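Putative glucoamylase (Bacteroides uniformis, PDB 4GL3) is a putative glucoamylase of the six-hairpin glycosidase clan that probably hydrolyses glycosidic bonds in carbohydrate substrates. Local coordinates at residues W301-S306 and H315-D320. Residues are numbered along the deposited sequence; the frame is centred on the assembly and turned at random.
Sequences WGLTAS and HSPGND
Just beyond the short antiparallel pairing of strands 305-306 and 313-314, His315 continues the contact to Thr304 with its side chain instead of its backbone. Its ND1 donates to Thr304 O at 2.9 Å, with a moderately bent N-H...O angle of 146°. The carbonyl oxygen lies at the imidazole edge, close to the ring plane, while the donor is tilted 24° from the carbonyl plane. With CG anti to its own carbonyl carbon (chi1 -47°), the ring also brings CE1 to 3.4 Å from Ser306 OG, a hydroxyl hydrogen-bonded to Thr325. On the N-terminal side of Thr304, Leu303 adds van der Waals packing, mostly against backbone: its CD1 rests 3.7 Å from Ser316 C, with one apolar side-chain contact to Pro317 CD at 4.3 Å. This covers the start of a type I turn from Ser316 to Asn319, closed by Asn319 N to Ser316 O (2.9 Å); Ser316 OG accepts from Gly318 N in an ST turn. Leu303 CD2 packs 4.0 Å from Asp320 OD1, which is hydrogen-bonded to the Tyr296 hydroxyl, as OD2 is to that of Tyr285. The side chain of Ala305, starting strand 305-306, lies about 4 Å from a bound Tris, probably from the crystallisation liquor, which may mark a pocket. The ND1 bond is consistent with a proton on that nitrogen and favours this ring rotation, while giving a buried backbone carbonyl a partner.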
loop_
_atom_site.group_PDB
_atom_site.type_symbol
_atom_site.label_atom_id
_atom_site.label_comp_id
_atom_site.label_asym_id
_atom_site.label_seq_id
_atom_site.Cartn_x
_atom_site.Cartn_y
_atom_site.Cartn_z
ATOM N N TRP A 301 -11.646 -15.831 -4.502
ATOM C CA TRP A 301 -11.665 -14.658 -5.376
ATOM C C TRP A 301 -10.572 -13.703 -4.974
ATOM O O TRP A 301 -10.044 -13.788 -3.858
ATOM C CB TRP A 301 -13.009 -13.927 -5.301
ATOM C CG TRP A 301 -13.381 -13.359 -3.953
ATOM C CD1 TRP A 301 -13.978 -14.026 -2.924
ATOM C CD2 TRP A 301 -13.210 -11.997 -3.493
ATOM N NE1 TRP A 301 -14.183 -13.175 -1.855
ATOM C CE2 TRP A 301 -13.716 -11.931 -2.174
ATOM C CE3 TRP A 301 -12.662 -10.844 -4.055
ATOM C CZ2 TRP A 301 -13.712 -10.762 -1.434
ATOM C CZ3 TRP A 301 -12.642 -9.695 -3.315
ATOM C CH2 TRP A 301 -13.164 -9.658 -2.017
ATOM N N GLY A 302 -10.250 -12.798 -5.901
ATOM C CA GLY A 302 -9.331 -11.699 -5.657
ATOM C C GLY A 302 -8.186 -11.741 -6.643
ATOM O O GLY A 302 -7.272 -12.563 -6.509
ATOM N N LEU A 303 -8.230 -10.836 -7.625
ATOM C CA LEU A 303 -7.171 -10.685 -8.635
ATOM C C LEU A 303 -6.412 -9.352 -8.476
ATOM O O LEU A 303 -7.005 -8.260 -8.469
ATOM C CB LEU A 303 -7.783 -10.767 -10.041
ATOM C CG LEU A 303 -8.550 -12.041 -10.410
ATOM C CD1 LEU A 303 -9.216 -11.877 -11.774
ATOM C CD2 LEU A 303 -7.638 -13.261 -10.360
ATOM N N THR A 304 -5.091 -9.465 -8.336
ATOM C CA THR A 304 -4.201 -8.324 -8.251
ATOM C C THR A 304 -2.773 -8.737 -8.695
ATOM O O THR A 304 -2.495 -9.919 -8.947
ATOM C CB THR A 304 -4.204 -7.765 -6.832
ATOM O OG1 THR A 304 -3.610 -6.473 -6.823
ATOM C CG2 THR A 304 -3.445 -8.691 -5.827
ATOM N N ALA A 305 -1.884 -7.753 -8.786
ATOM C CA ALA A 305 -0.475 -7.989 -9.127
ATOM C C ALA A 305 0.204 -8.883 -8.095
ATOM O O ALA A 305 0.109 -8.634 -6.875
ATOM C CB ALA A 305 0.312 -6.657 -9.272
ATOM N N SER A 306 0.929 -9.879 -8.583
ATOM C CA SER A 306 1.662 -10.773 -7.703
ATOM C C SER A 306 2.549 -11.724 -8.495
ATOM O O SER A 306 2.488 -11.754 -9.728
ATOM C CB SER A 306 0.641 -11.595 -6.899
ATOM O OG SER A 306 -0.032 -12.531 -7.711
ATOM N N HIS A 315 -2.241 -9.053 -12.386
ATOM C CA HIS A 315 -3.480 -9.822 -12.661
ATOM C C HIS A 315 -4.697 -8.938 -12.380
ATOM O O HIS A 315 -4.685 -8.111 -11.451
ATOM C CB HIS A 315 -3.591 -11.101 -11.834
ATOM C CG HIS A 315 -2.354 -11.932 -11.819
ATOM N ND1 HIS A 315 -1.505 -11.978 -10.734
ATOM C CD2 HIS A 315 -1.803 -12.730 -12.768
ATOM C CE1 HIS A 315 -0.483 -12.766 -11.023
ATOM N NE2 HIS A 315 -0.640 -13.238 -12.250
ATOM N N SER A 316 -5.748 -9.133 -13.172
ATOM C CA SER A 316 -6.992 -8.403 -12.981
ATOM C C SER A 316 -8.047 -9.049 -13.877
ATOM O O SER A 316 -7.750 -9.989 -14.667
ATOM C CB SER A 316 -6.799 -6.908 -13.373
ATOM O OG SER A 316 -6.851 -6.770 -14.786
ATOM N N PRO A 317 -9.289 -8.551 -13.810
ATOM C CA PRO A 317 -10.265 -9.131 -14.750
ATOM C C PRO A 317 -9.945 -8.927 -16.246
ATOM O O PRO A 317 -10.534 -9.608 -17.068
ATOM C CB PRO A 317 -11.562 -8.406 -14.388
ATOM C CG PRO A 317 -11.390 -8.052 -12.936
ATOM C CD PRO A 317 -9.940 -7.737 -12.766
ATOM N N GLY A 318 -9.067 -7.993 -16.586
ATOM C CA GLY A 318 -8.557 -7.861 -17.967
ATOM C C GLY A 318 -7.196 -8.512 -18.223
ATOM O O GLY A 318 -6.641 -8.361 -19.302
ATOM N N ASN A 319 -6.668 -9.235 -17.228
ATOM C CA ASN A 319 -5.398 -9.956 -17.320
ATOM C C ASN A 319 -5.439 -11.105 -16.308
ATOM O O ASN A 319 -4.753 -11.089 -15.255
ATOM C CB ASN A 319 -4.231 -9.029 -17.016
ATOM C CG ASN A 319 -2.881 -9.734 -17.068
ATOM O OD1 ASN A 319 -2.699 -10.673 -17.816
ATOM N ND2 ASN A 319 -1.938 -9.275 -16.256
ATOM N N ASP A 320 -6.283 -12.072 -16.625
ATOM C CA ASP A 320 -6.591 -13.178 -15.749
ATOM C C ASP A 320 -5.825 -14.382 -16.266
ATOM O O ASP A 320 -6.119 -14.859 -17.343
ATOM C CB ASP A 320 -8.084 -13.440 -15.781
ATOM C CG ASP A 320 -8.506 -14.616 -14.902
ATOM O OD1 ASP A 320 -7.761 -15.036 -13.989
ATOM O OD2 ASP A 320 -9.615 -15.122 -15.141
#